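Local coordinates for protein beta-glucosidase (Chaetomella raphigera, PDB 6JXG) that probably hydrolyses terminal, non-reducing beta-D-glucosyl residues with release of beta-D-glucose, as a secreted family 3 glycoside hydrolase of cellulose breakdown, at residues 482-490 against 531-540; 648-656 against 666-676. All coordinates share one frame; numbering follows the deposited sequence.

Contact 1 (482-490 against 531-540)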
ATOM      1  N   ASN A 482      12.254  11.523   5.536  1.00 12.19           N
ATOM      2  CA  ASN A 482      11.618  10.835   4.402  1.00 13.31           C
ATOM      3  C   ASN A 482      12.006   9.347   4.469  1.00 12.67           C
ATOM      4  O   ASN A 482      13.109   8.978   4.072  1.00 11.90           O
ATOM      5  CB  ASN A 482      12.046  11.497   3.081  1.00 12.64           C
ATOM      6  CG  ASN A 482      11.407  12.832   2.859  1.00 13.12           C
ATOM      7  OD1 ASN A 482      10.169  12.944   2.537  1.00 14.58           O
ATOM      8  ND2 ASN A 482      12.185  13.878   3.035  1.00 11.74           N
ATOM      9  N   SER A 483      11.092   8.476   4.962  1.00 12.00           N
ATOM     10  CA  SER A 483      11.394   7.086   5.158  1.00 12.13           C
ATOM     11  C   SER A 483      10.294   6.182   4.671  1.00 11.91           C
ATOM     12  O   SER A 483       9.105   6.501   4.791  1.00 11.34           O
ATOM     13  CB  SER A 483      11.579   6.797   6.657  1.00 13.40           C
ATOM     14  OG  SER A 483      11.729   5.416   6.980  1.00 13.85           O
ATOM     15  N   VAL A 484      10.736   5.047   4.135  1.00 11.75           N
ATOM     16  CA  VAL A 484       9.871   3.950   3.677  1.00 10.43           C
ATOM     17  C   VAL A 484       9.170   3.206   4.768  1.00 11.27           C
ATOM     18  O   VAL A 484       8.252   2.428   4.488  1.00 12.00           O
ATOM     19  CB  VAL A 484      10.648   2.948   2.807  1.00 10.52           C
ATOM     20  CG1 VAL A 484      11.136   3.664   1.569  1.00 10.03           C
ATOM     21  CG2 VAL A 484      11.860   2.329   3.553  1.00 10.15           C
ATOM     22  N   GLY A 485       9.591   3.397   6.033  1.00 10.97           N
ATOM     23  CA  GLY A 485       8.995   2.660   7.112  1.00 11.78           C
ATOM     24  C   GLY A 485       9.527   3.054   8.454  1.00 11.63           C
ATOM     25  O   GLY A 485      10.352   3.944   8.518  1.00 13.33           O
ATOM     26  N   PRO A 486       9.092   2.363   9.501  1.00 12.17           N
ATOM     27  CA  PRO A 486       9.511   2.666  10.869  1.00 12.40           C
ATOM     28  C   PRO A 486      11.016   2.805  10.996  1.00 12.09           C
ATOM     29  O   PRO A 486      11.815   2.077  10.346  1.00 11.80           O
ATOM     30  CB  PRO A 486       9.048   1.431  11.663  1.00 12.76           C
ATOM     31  CG  PRO A 486       8.010   0.779  10.842  1.00 12.27           C
ATOM     32  CD  PRO A 486       8.247   1.153   9.434  1.00 12.82           C
ATOM     33  N   LEU A 487      11.401   3.725  11.854  1.00 13.17           N
ATOM     34  CA  LEU A 487      12.756   3.911  12.269  1.00 11.87           C
ATOM     35  C   LEU A 487      12.745   4.073  13.826  1.00 13.69           C
ATOM     36  O   LEU A 487      11.801   4.581  14.396  1.00 13.43           O
ATOM     37  CB  LEU A 487      13.378   5.152  11.647  1.00 12.23           C
ATOM     38  CG  LEU A 487      13.549   5.168  10.151  1.00 12.00           C
ATOM     39  CD1 LEU A 487      13.905   6.522   9.651  1.00 13.13           C
ATOM     40  CD2 LEU A 487      14.674   4.155   9.888  1.00 13.56           C
ATOM     41  N   ILE A 488      13.855   3.717  14.452  1.00 14.22           N
ATOM     42  CA  ILE A 488      14.038   3.959  15.879  1.00 15.52           C
ATOM     43  C   ILE A 488      14.625   5.376  15.960  1.00 13.72           C
ATOM     44  O   ILE A 488      15.654   5.672  15.381  1.00 15.97           O
ATOM     45  CB  ILE A 488      14.981   2.901  16.502  1.00 16.96           C
ATOM     46  CG1 ILE A 488      14.504   1.475  16.201  1.00 15.95           C
ATOM     47  CG2 ILE A 488      15.209   3.166  18.001  1.00 16.54           C
ATOM     48  CD1 ILE A 488      13.132   1.104  16.759  1.00 16.54           C
ATOM     49  N   LEU A 489      13.945   6.227  16.694  1.00 13.44           N
ATOM     50  CA  LEU A 489      14.238   7.627  16.750  1.00 14.82           C
ATOM     51  C   LEU A 489      14.803   8.042  18.122  1.00 15.74           C
ATOM     52  O   LEU A 489      15.030   9.230  18.327  1.00 15.98           O
ATOM     53  CB  LEU A 489      13.004   8.434  16.449  1.00 16.13           C
ATOM     54  CG  LEU A 489      12.337   8.163  15.101  1.00 17.22           C
ATOM     55  CD1 LEU A 489      11.133   9.074  14.871  1.00 17.23           C
ATOM     56  CD2 LEU A 489      13.375   8.413  14.037  1.00 17.16           C
ATOM     57  N   GLU A 490      15.066   7.072  18.997  1.00 16.22           N
ATOM     58  CA  GLU A 490      15.501   7.361  20.366  1.00 17.59           C
ATOM     59  C   GLU A 490      16.756   8.259  20.398  1.00 17.72           C
ATOM     60  O   GLU A 490      16.811   9.205  21.149  1.00 16.70           O
ATOM     61  CB  GLU A 490      15.793   6.071  21.138  1.00 18.85           C
ATOM     62  CG  GLU A 490      14.578   5.178  21.307  1.00 18.71           C
ATOM     63  CD  GLU A 490      13.417   5.883  21.981  1.00 21.78           C
ATOM     64  OE1 GLU A 490      12.393   6.181  21.340  1.00 18.95           O
ATOM     65  OE2 GLU A 490      13.545   6.193  23.170  1.00 21.34           O
ATOM     66  N   TYR A 531       1.881   2.524  11.029  1.00 10.13           N
ATOM     67  CA  TYR A 531       2.660   1.492  11.712  1.00 10.51           C
ATOM     68  C   TYR A 531       3.211   2.043  13.012  1.00 10.35           C
ATOM     69  O   TYR A 531       3.025   3.220  13.322  1.00 11.02           O
ATOM     70  CB  TYR A 531       3.766   0.991  10.799  1.00 10.69           C
ATOM     71  CG  TYR A 531       4.487   2.110  10.059  1.00 11.20           C
ATOM     72  CD1 TYR A 531       5.161   3.104  10.744  1.00 11.87           C
ATOM     73  CD2 TYR A 531       4.498   2.156   8.647  1.00 11.65           C
ATOM     74  CE1 TYR A 531       5.796   4.111  10.081  1.00 12.03           C
ATOM     75  CE2 TYR A 531       5.150   3.176   7.987  1.00 11.83           C
ATOM     76  CZ  TYR A 531       5.785   4.149   8.718  1.00 11.84           C
ATOM     77  OH  TYR A 531       6.442   5.140   8.024  1.00 12.07           O
ATOM     78  N   THR A 532       3.762   1.168  13.823  1.00 10.53           N
ATOM     79  CA  THR A 532       4.285   1.569  15.119  1.00 11.05           C
ATOM     80  C   THR A 532       5.726   1.918  15.041  1.00 12.06           C
ATOM     81  O   THR A 532       6.475   1.201  14.339  1.00 14.71           O
ATOM     82  CB  THR A 532       4.109   0.424  16.144  1.00 10.52           C
ATOM     83  OG1 THR A 532       2.756   0.087  16.285  1.00 10.46           O
ATOM     84  CG2 THR A 532       4.653   0.767  17.542  1.00 10.53           C
ATOM     85  N   ILE A 533       6.132   3.008  15.747  1.00 11.86           N
ATOM     86  CA  ILE A 533       7.523   3.386  15.923  1.00 11.37           C
ATOM     87  C   ILE A 533       7.910   3.007  17.369  1.00 11.25           C
ATOM     88  O   ILE A 533       7.467   3.620  18.363  1.00 11.11           O
ATOM     89  CB  ILE A 533       7.782   4.875  15.632  1.00 12.14           C
ATOM     90  CG1 ILE A 533       7.468   5.169  14.167  1.00 12.47           C
ATOM     91  CG2 ILE A 533       9.217   5.313  16.004  1.00 12.07           C
ATOM     92  CD1 ILE A 533       7.777   6.563  13.734  1.00 13.79           C
ATOM     93  N   ALA A 534       8.685   1.922  17.460  1.00 12.53           N
ATOM     94  CA  ALA A 534       9.125   1.354  18.743  1.00 12.87           C
ATOM     95  C   ALA A 534      10.332   2.117  19.301  1.00 14.78           C
ATOM     96  O   ALA A 534      11.014   2.916  18.599  1.00 13.26           O
ATOM     97  CB  ALA A 534       9.502  -0.048  18.532  1.00 13.49           C
ATOM     98  N   LYS A 535      10.614   1.846  20.561  1.00 16.06           N
ATOM     99  CA  LYS A 535      11.792   2.388  21.220  1.00 16.31           C
ATOM    100  C   LYS A 535      13.064   1.565  20.949  1.00 18.09           C
ATOM    101  O   LYS A 535      14.176   2.118  21.019  1.00 15.95           O
ATOM    102  CB  LYS A 535      11.584   2.471  22.733  1.00 18.27           C
ATOM    103  CG  LYS A 535      10.403   3.319  23.142  1.00 19.85           C
ATOM    104  CD  LYS A 535      10.488   3.603  24.611  1.00 23.64           C
ATOM    105  CE  LYS A 535       9.166   4.056  25.137  1.00 25.42           C
ATOM    106  NZ  LYS A 535       9.378   4.133  26.634  1.00 31.87           N
ATOM    107  N   GLN A 536      12.894   0.308  20.609  1.00 17.26           N
ATOM    108  CA  GLN A 536      13.938  -0.545  20.103  1.00 17.69           C
ATOM    109  C   GLN A 536      13.391  -1.579  19.114  1.00 15.16           C
ATOM    110  O   GLN A 536      12.255  -2.058  19.226  1.00 13.37           O
ATOM    111  CB  GLN A 536      14.629  -1.281  21.260  1.00 17.96           C
ATOM    112  CG  GLN A 536      13.803  -2.319  21.971  1.00 18.95           C
ATOM    113  CD  GLN A 536      14.327  -2.707  23.382  1.00 20.68           C
ATOM    114  OE1 GLN A 536      13.597  -3.230  24.189  1.00 25.36           O
ATOM    115  NE2 GLN A 536      15.538  -2.474  23.640  1.00 19.04           N
ATOM    116  N   ALA A 537      14.238  -2.001  18.182  1.00 15.17           N
ATOM    117  CA  ALA A 537      13.843  -2.933  17.135  1.00 17.11           C
ATOM    118  C   ALA A 537      13.312  -4.288  17.637  1.00 18.86           C
ATOM    119  O   ALA A 537      12.376  -4.857  17.040  1.00 17.98           O
ATOM    120  CB  ALA A 537      15.017  -3.133  16.110  1.00 19.16           C
ATOM    121  N   SER A 538      13.827  -4.796  18.776  1.00 15.99           N
ATOM    122  CA  SER A 538      13.369  -6.118  19.273  1.00 15.95           C
ATOM    123  C   SER A 538      11.908  -6.115  19.774  1.00 14.27           C
ATOM    124  O   SER A 538      11.292  -7.145  19.856  1.00 15.29           O
ATOM    125  CB  SER A 538      14.324  -6.614  20.406  1.00 17.81           C
ATOM    126  OG  SER A 538      14.329  -5.665  21.455  1.00 18.36           O
ATOM    127  N   ASP A 539      11.375  -4.937  20.108  1.00 15.98           N
ATOM    128  CA  ASP A 539       9.999  -4.743  20.507  1.00 15.85           C
ATOM    129  C   ASP A 539       8.966  -5.157  19.433  1.00 15.69           C
ATOM    130  O   ASP A 539       7.830  -5.470  19.785  1.00 15.38           O
ATOM    131  CB  ASP A 539       9.734  -3.269  20.881  1.00 18.60           C
ATOM    132  CG  ASP A 539      10.376  -2.855  22.255  1.00 19.78           C
ATOM    133  OD1 ASP A 539      10.842  -3.754  23.022  1.00 17.52           O
ATOM    134  OD2 ASP A 539      10.340  -1.639  22.547  1.00 19.24           O
ATOM    135  N   TYR A 540       9.316  -5.107  18.143  1.00 16.30           N
ATOM    136  CA  TYR A 540       8.299  -5.519  17.087  1.00 14.33           C
ATOM    137  C   TYR A 540       7.988  -6.999  17.189  1.00 14.77           C
ATOM    138  O   TYR A 540       6.882  -7.439  16.827  1.00 14.67           O
ATOM    139  CB  TYR A 540       8.717  -5.181  15.650  1.00 14.50           C
ATOM    140  CG  TYR A 540       8.756  -3.748  15.416  1.00 15.08           C
ATOM    141  CD1 TYR A 540       7.613  -3.067  15.015  1.00 13.22           C
ATOM    142  CD2 TYR A 540       9.911  -3.047  15.583  1.00 13.36           C
ATOM    143  CE1 TYR A 540       7.650  -1.723  14.796  1.00 14.73           C
ATOM    144  CE2 TYR A 540       9.957  -1.668  15.382  1.00 14.07           C
ATOM    145  CZ  TYR A 540       8.832  -0.997  15.035  1.00 13.27           C
ATOM    146  OH  TYR A 540       8.846   0.353  14.857  1.00 11.81           O
TER
HETATM  147  O   HOH W   1       6.572   5.412   5.324  1.00 14.66           O
HETATM  148  O   HOH W   2      11.914   5.566  18.723  1.00 13.81           O

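Contact 2 (648-656 against 666-676)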
ATOM      1  N   LYS A 648      -7.239  -4.773  21.005  1.00 16.14           N
ATOM      2  CA  LYS A 648      -7.873  -3.700  20.236  1.00 17.66           C
ATOM      3  C   LYS A 648      -7.578  -3.988  18.749  1.00 15.85           C
ATOM      4  O   LYS A 648      -6.414  -4.283  18.341  1.00 14.86           O
ATOM      5  CB  LYS A 648      -7.201  -2.326  20.562  1.00 18.39           C
ATOM      6  CG  LYS A 648      -7.744  -1.547  21.767  1.00 20.93           C
ATOM      7  CD  LYS A 648      -6.973  -0.246  22.056  1.00 21.03           C
ATOM      8  CE  LYS A 648      -5.594  -0.570  22.644  1.00 23.21           C
ATOM      9  NZ  LYS A 648      -4.765   0.472  23.279  1.00 24.60           N
ATOM     10  N   GLN A 649      -8.593  -3.878  17.912  1.00 14.28           N
ATOM     11  CA  GLN A 649      -8.375  -4.026  16.452  1.00 13.18           C
ATOM     12  C   GLN A 649      -9.110  -2.907  15.754  1.00 12.31           C
ATOM     13  O   GLN A 649     -10.319  -2.708  15.992  1.00 12.22           O
ATOM     14  CB  GLN A 649      -8.997  -5.323  16.004  1.00 14.80           C
ATOM     15  CG  GLN A 649      -8.201  -6.515  16.457  1.00 16.04           C
ATOM     16  CD  GLN A 649      -8.647  -7.760  15.769  1.00 16.93           C
ATOM     17  OE1 GLN A 649      -8.127  -8.117  14.723  1.00 19.82           O
ATOM     18  NE2 GLN A 649      -9.622  -8.423  16.327  1.00 19.11           N
ATOM     19  N   LEU A 650      -8.417  -2.186  14.879  1.00 11.66           N
ATOM     20  CA  LEU A 650      -9.012  -1.091  14.175  1.00  9.91           C
ATOM     21  C   LEU A 650     -10.172  -1.604  13.377  1.00  9.80           C
ATOM     22  O   LEU A 650      -9.982  -2.563  12.636  1.00  9.70           O
ATOM     23  CB  LEU A 650      -8.010  -0.466  13.200  1.00 10.42           C
ATOM     24  CG  LEU A 650      -8.479   0.821  12.559  1.00 10.42           C
ATOM     25  CD1 LEU A 650      -8.613   2.028  13.455  1.00 10.40           C
ATOM     26  CD2 LEU A 650      -7.739   1.177  11.264  1.00 11.01           C
ATOM     27  N   ARG A 651     -11.351  -1.007  13.554  1.00 10.49           N
ATOM     28  CA  ARG A 651     -12.527  -1.338  12.736  1.00 11.62           C
ATOM     29  C   ARG A 651     -13.299  -0.152  12.196  1.00 11.21           C
ATOM     30  O   ARG A 651     -14.430  -0.304  11.641  1.00 11.77           O
ATOM     31  CB  ARG A 651     -13.462  -2.315  13.503  1.00 11.74           C
ATOM     32  CG  ARG A 651     -12.842  -3.644  13.876  1.00 13.11           C
ATOM     33  CD  ARG A 651     -12.475  -4.515  12.676  1.00 13.77           C
ATOM     34  NE  ARG A 651     -12.289  -5.913  13.001  1.00 14.55           N
ATOM     35  CZ  ARG A 651     -11.227  -6.658  12.724  1.00 14.58           C
ATOM     36  NH1 ARG A 651     -10.156  -6.156  12.093  1.00 16.47           N
ATOM     37  NH2 ARG A 651     -11.228  -7.912  13.077  1.00 13.35           N
ATOM     38  N   GLY A 652     -12.702   1.026  12.267  1.00 10.87           N
ATOM     39  CA  GLY A 652     -13.343   2.218  11.709  1.00 11.02           C
ATOM     40  C   GLY A 652     -12.401   3.405  11.781  1.00 10.52           C
ATOM     41  O   GLY A 652     -11.574   3.474  12.668  1.00  9.50           O
ATOM     42  N   PHE A 653     -12.525   4.306  10.830  1.00 10.46           N
ATOM     43  CA  PHE A 653     -11.841   5.580  10.910  1.00 11.78           C
ATOM     44  C   PHE A 653     -12.587   6.562  10.087  1.00 11.21           C
ATOM     45  O   PHE A 653     -13.249   6.177   9.096  1.00 12.68           O
ATOM     46  CB  PHE A 653     -10.359   5.465  10.480  1.00 11.14           C
ATOM     47  CG  PHE A 653     -10.146   4.944   9.073  1.00 10.64           C
ATOM     48  CD1 PHE A 653     -10.109   3.588   8.817  1.00 11.05           C
ATOM     49  CD2 PHE A 653      -9.968   5.818   8.013  1.00 10.07           C
ATOM     50  CE1 PHE A 653      -9.955   3.125   7.530  1.00 11.37           C
ATOM     51  CE2 PHE A 653      -9.760   5.383   6.723  1.00 10.43           C
ATOM     52  CZ  PHE A 653      -9.712   4.006   6.466  1.00 11.45           C
ATOM     53  N   ASP A 654     -12.494   7.822  10.435  1.00 11.60           N
ATOM     54  CA  ASP A 654     -13.250   8.868   9.728  1.00 12.22           C
ATOM     55  C   ASP A 654     -12.495  10.178   9.920  1.00 13.43           C
ATOM     56  O   ASP A 654     -12.191  10.564  11.030  1.00 14.88           O
ATOM     57  CB  ASP A 654     -14.690   8.936  10.305  1.00 13.23           C
ATOM     58  CG  ASP A 654     -15.629   9.838   9.490  1.00 14.89           C
ATOM     59  OD1 ASP A 654     -15.254  10.167   8.308  1.00 12.99           O
ATOM     60  OD2 ASP A 654     -16.704  10.224  10.040  1.00 14.28           O
ATOM     61  N   LYS A 655     -12.193  10.896   8.839  1.00 12.91           N
ATOM     62  CA  LYS A 655     -11.337  12.056   8.929  1.00 13.77           C
ATOM     63  C   LYS A 655     -12.224  13.313   8.814  1.00 15.42           C
ATOM     64  O   LYS A 655     -12.960  13.434   7.828  1.00 14.62           O
ATOM     65  CB  LYS A 655     -10.289  11.996   7.807  1.00 13.33           C
ATOM     66  CG  LYS A 655      -9.179  13.078   7.908  1.00 12.72           C
ATOM     67  CD  LYS A 655      -8.025  12.799   6.985  1.00 13.25           C
ATOM     68  CE  LYS A 655      -6.755  13.554   7.376  1.00 13.41           C
ATOM     69  NZ  LYS A 655      -5.630  13.306   6.442  1.00 14.18           N
ATOM     70  N   ILE A 656     -12.145  14.224   9.777  1.00 14.31           N
ATOM     71  CA  ILE A 656     -13.025  15.384   9.810  1.00 15.36           C
ATOM     72  C   ILE A 656     -12.243  16.664   9.890  1.00 14.65           C
ATOM     73  O   ILE A 656     -11.310  16.819  10.664  1.00 14.08           O
ATOM     74  CB  ILE A 656     -14.029  15.284  10.981  1.00 15.30           C
ATOM     75  CG1 ILE A 656     -15.040  16.409  10.958  1.00 17.51           C
ATOM     76  CG2 ILE A 656     -13.349  15.178  12.330  1.00 16.29           C
ATOM     77  CD1 ILE A 656     -16.221  16.180  11.894  1.00 18.05           C
ATOM     78  N   VAL A 666     -18.379  12.212  13.640  1.00 15.77           N
ATOM     79  CA  VAL A 666     -17.693  11.094  12.961  1.00 16.01           C
ATOM     80  C   VAL A 666     -18.529   9.864  13.059  1.00 14.99           C
ATOM     81  O   VAL A 666     -19.204   9.672  14.017  1.00 15.84           O
ATOM     82  CB  VAL A 666     -16.232  10.887  13.461  1.00 13.82           C
ATOM     83  CG1 VAL A 666     -15.465  12.112  13.108  1.00 14.03           C
ATOM     84  CG2 VAL A 666     -16.166  10.603  14.932  1.00 15.52           C
ATOM     85  N   THR A 667     -18.466   9.032  12.027  1.00 14.73           N
ATOM     86  CA  THR A 667     -19.349   7.879  11.889  1.00 14.77           C
ATOM     87  C   THR A 667     -18.557   6.687  11.476  1.00 13.48           C
ATOM     88  O   THR A 667     -17.719   6.798  10.551  1.00 14.31           O
ATOM     89  CB  THR A 667     -20.424   8.208  10.850  1.00 15.41           C
ATOM     90  OG1 THR A 667     -21.253   9.232  11.419  1.00 15.28           O
ATOM     91  CG2 THR A 667     -21.228   7.027  10.492  1.00 16.68           C
ATOM     92  N   PHE A 668     -18.778   5.571  12.164  1.00 11.95           N
ATOM     93  CA  PHE A 668     -18.106   4.326  11.825  1.00 11.66           C
ATOM     94  C   PHE A 668     -19.176   3.280  11.552  1.00 12.81           C
ATOM     95  O   PHE A 668     -19.842   2.888  12.485  1.00 11.55           O
ATOM     96  CB  PHE A 668     -17.179   3.821  12.975  1.00 11.37           C
ATOM     97  CG  PHE A 668     -16.325   4.910  13.575  1.00 11.69           C
ATOM     98  CD1 PHE A 668     -15.257   5.467  12.832  1.00 12.74           C
ATOM     99  CD2 PHE A 668     -16.638   5.463  14.799  1.00 11.75           C
ATOM    100  CE1 PHE A 668     -14.422   6.457  13.382  1.00 12.06           C
ATOM    101  CE2 PHE A 668     -15.845   6.531  15.318  1.00 13.10           C
ATOM    102  CZ  PHE A 668     -14.719   7.010  14.614  1.00 13.71           C
ATOM    103  N   ASN A 669     -19.290   2.816  10.301  1.00 12.00           N
ATOM    104  CA  ASN A 669     -20.206   1.707   9.955  1.00 13.61           C
ATOM    105  C   ASN A 669     -19.505   0.354   9.977  1.00 13.45           C
ATOM    106  O   ASN A 669     -18.445   0.164   9.331  1.00 13.60           O
ATOM    107  CB  ASN A 669     -20.822   1.998   8.595  1.00 14.10           C
ATOM    108  CG  ASN A 669     -21.648   3.253   8.602  1.00 16.15           C
ATOM    109  OD1 ASN A 669     -22.529   3.428   9.467  1.00 14.88           O
ATOM    110  ND2 ASN A 669     -21.358   4.159   7.675  1.00 16.65           N
ATOM    111  N   LEU A 670     -20.054  -0.557  10.769  1.00 12.77           N
ATOM    112  CA  LEU A 670     -19.448  -1.832  11.027  1.00 14.13           C
ATOM    113  C   LEU A 670     -20.115  -2.943  10.218  1.00 15.98           C
ATOM    114  O   LEU A 670     -21.367  -3.103  10.215  1.00 16.77           O
ATOM    115  CB  LEU A 670     -19.510  -2.197  12.519  1.00 13.34           C
ATOM    116  CG  LEU A 670     -18.706  -1.295  13.423  1.00 13.83           C
ATOM    117  CD1 LEU A 670     -19.164  -1.480  14.885  1.00 15.08           C
ATOM    118  CD2 LEU A 670     -17.226  -1.642  13.294  1.00 13.58           C
ATOM    119  N   ARG A 671     -19.287  -3.667   9.488  1.00 14.08           N
ATOM    120  CA  ARG A 671     -19.752  -4.850   8.771  1.00 14.12           C
ATOM    121  C   ARG A 671     -19.846  -6.009   9.754  1.00 12.94           C
ATOM    122  O   ARG A 671     -19.141  -6.042  10.753  1.00 12.82           O
ATOM    123  CB  ARG A 671     -18.750  -5.208   7.659  1.00 13.69           C
ATOM    124  CG  ARG A 671     -18.620  -4.177   6.543  1.00 13.02           C
ATOM    125  CD  ARG A 671     -17.408  -4.462   5.698  1.00 13.60           C
ATOM    126  NE  ARG A 671     -16.170  -4.393   6.505  1.00 14.31           N
ATOM    127  CZ  ARG A 671     -14.977  -4.578   5.971  1.00 16.87           C
ATOM    128  NH1 ARG A 671     -14.837  -4.794   4.661  1.00 17.41           N
ATOM    129  NH2 ARG A 671     -13.933  -4.582   6.746  1.00 18.15           N
ATOM    130  N   ARG A 672     -20.644  -7.003   9.459  1.00 14.13           N
ATOM    131  CA  ARG A 672     -20.651  -8.186  10.280  1.00 13.81           C
ATOM    132  C   ARG A 672     -19.260  -8.759  10.463  1.00 14.55           C
ATOM    133  O   ARG A 672     -18.889  -9.191  11.550  1.00 13.86           O
ATOM    134  CB  ARG A 672     -21.619  -9.256   9.651  1.00 15.40           C
ATOM    135  CG  ARG A 672     -21.630 -10.576  10.399  1.00 16.33           C
ATOM    136  CD  ARG A 672     -22.923 -11.454  10.241  1.00 21.21           C
ATOM    137  NE  ARG A 672     -23.766 -10.924   9.222  1.00 28.83           N
ATOM    138  CZ  ARG A 672     -24.975 -10.410   9.303  1.00 26.81           C
ATOM    139  NH1 ARG A 672     -25.734 -10.403  10.366  1.00 26.82           N
ATOM    140  NH2 ARG A 672     -25.441  -9.922   8.193  1.00 33.10           N
ATOM    141  N   LYS A 673     -18.465  -8.793   9.374  1.00 14.21           N
ATOM    142  CA  LYS A 673     -17.091  -9.297   9.417  1.00 12.99           C
ATOM    143  C   LYS A 673     -16.230  -8.544  10.422  1.00 13.23           C
ATOM    144  O   LYS A 673     -15.335  -9.114  10.999  1.00 13.73           O
ATOM    145  CB  LYS A 673     -16.433  -9.211   8.021  1.00 14.05           C
ATOM    146  CG  LYS A 673     -15.199 -10.070   7.942  1.00 15.84           C
ATOM    147  CD  LYS A 673     -14.588 -10.046   6.513  1.00 16.03           C
ATOM    148  CE  LYS A 673     -13.435 -11.004   6.367  1.00 16.16           C
ATOM    149  NZ  LYS A 673     -12.793 -11.014   5.015  1.00 15.56           N
ATOM    150  N   ASP A 674     -16.509  -7.272  10.608  1.00 13.25           N
ATOM    151  CA  ASP A 674     -15.696  -6.433  11.488  1.00 13.82           C
ATOM    152  C   ASP A 674     -15.852  -6.845  12.954  1.00 15.09           C
ATOM    153  O   ASP A 674     -14.983  -6.522  13.783  1.00 14.21           O
ATOM    154  CB  ASP A 674     -16.088  -4.973  11.308  1.00 13.71           C
ATOM    155  CG  ASP A 674     -15.682  -4.426   9.956  1.00 13.64           C
ATOM    156  OD1 ASP A 674     -14.580  -4.846   9.540  1.00 12.92           O
ATOM    157  OD2 ASP A 674     -16.464  -3.632   9.323  1.00 13.14           O
ATOM    158  N   LEU A 675     -16.942  -7.563  13.221  1.00 15.94           N
ATOM    159  CA  LEU A 675     -17.305  -8.042  14.541  1.00 18.24           C
ATOM    160  C   LEU A 675     -17.195  -9.548  14.675  1.00 18.54           C
ATOM    161  O   LEU A 675     -17.700 -10.118  15.653  1.00 20.40           O
ATOM    162  CB  LEU A 675     -18.739  -7.624  14.874  1.00 20.23           C
ATOM    163  CG  LEU A 675     -18.969  -6.119  14.873  1.00 19.87           C
ATOM    164  CD1 LEU A 675     -20.452  -5.830  14.947  1.00 22.15           C
ATOM    165  CD2 LEU A 675     -18.242  -5.417  16.004  1.00 18.14           C
ATOM    166  N   SER A 676     -16.399 -10.170  13.808  1.00 16.43           N
ATOM    167  CA  SER A 676     -16.251 -11.613  13.757  1.00 16.62           C
ATOM    168  C   SER A 676     -14.830 -12.051  13.962  1.00 15.89           C
ATOM    169  O   SER A 676     -13.842 -11.242  13.984  1.00 13.10           O
ATOM    170  CB  SER A 676     -16.698 -12.126  12.383  1.00 16.32           C
ATOM    171  OG  SER A 676     -18.050 -11.812  12.171  1.00 16.99           O
TER
HETATM  172  O   HOH W   3     -16.304   1.486  10.674  1.00 13.22           O
HETATM  173  O   HOH W   4     -13.323  -8.734  14.742  1.00 20.51           O

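Contact 1 (482-490 against 531-540)
P486 lays its ring over one face of Y531, at the point where the chain leaves strand 477-483 of the mixed six-stranded sheet in the family 3 C-terminal domain. The pair illustrates how two loops can be matched by shape and water, with no direct hydrogen bond between them. The CH-pi contact is almost perfectly centred: P486 CD stands 3.7 Å from the centroid of the Y531 ring and 2° off its normal, while P486 CG sits 3.7 Å from Y531 CD1. Y531 holds its CG between the backbone N and the carbonyl carbon (chi1 44°), which lets the ring lie flat under P486.

I488 sits against backbone carbonyls, its CD1 3.3 Å from A534 O and its CG2 3.4 Å from K535 O. The apolar partners of I488 CD1 are A534 CB, at 4.2 Å, and CE2 at the edge of the Y540 ring. E490 CG also packs on K535 O.

Two waters supply the polar links. One joins S483 O to Y531 OH, which also bonds W503 NE1; the other donates to A534 O and E490 OE1 and accepts from L489 N. E490 OE2 forms a salt bridge with R570.

Within 531-540, Y540 OH donates to T532 O at 2.6 Å and accepts from A534 N at 3.0 Å. That doubly engaged oxygen is also where P486 CB touches, 3.4 Å from Y540 OH.

Contact 2 (648-656 against 666-676)
R651 reaches the 3-10 turn at D674, just after strand 663-671. That strand, of the three-stranded sheet, and 649-658, of the four-stranded one, are edge strands of the Fn3-like beta sandwich. Their short segments run at 151°, and side chains and water join them where one sheet passes to the other. R651 and G652 both face L634, a classic beta bulge.

The arginine starts with CB 3.8 Å from L670 CD2. Its CG lies 3.6 Å from D674 O, and a bend at chi2 (-65°) brings CD to 3.4 Å from D674 O. NE then donates to D674 O at 2.9 Å (N-H...O 148°), with the oxygen near the guanidinium plane. At the tip, NH2 donates a hydrogen bond to a water that in turn donates to D674 O and S676 O, while Q649 CB covers one guanidinium face. Cut back to an alanine here, the side chain would probably leave D674 O without its NE donor and the water without its arginine partner, and open a gap beside Q649 CB.

D674 itself is held by R671, which grips its carboxylate side-on through NE and NH2. Farther along, D654 OD2 accepts from T667 N at 2.9 Å on its anti side, F668 turns its ring edge to D654 N, and I656 CG2 meets V666 CG1 at 3.8 Å.

A second water bridges R651 O and N669 O. Strand 628-637 pairs with 649-658 in its sheet, and V666 and L675 also pack on it; helix 184-191 sets W184 against R651, R671 and D674, and helix 131-147 sends Y132 to F653, R671 and D674.

Overall arrangement
Contacts 1 and 2 follow one another along the chain and do not touch: their centres lie 26 Å apart and their nearest atoms about 10 Å. Helix 559-564 connects them. T532 in contact 1 packs on Y559 and F562, while in contact 2 L650 N bonds the Y559 hydroxyl and Q649 OE1 bonds R560. The two also differ in what they join. Contact 1 is internal to the C-terminal domain, whereas contact 2, within the Fn3-like domain, also reaches helices 131-147 and 184-191 of the N-terminal domain. The sugars in the structure are glycans attached to the protein itself, so no bound substrate marks the position of either contact relative to the active site.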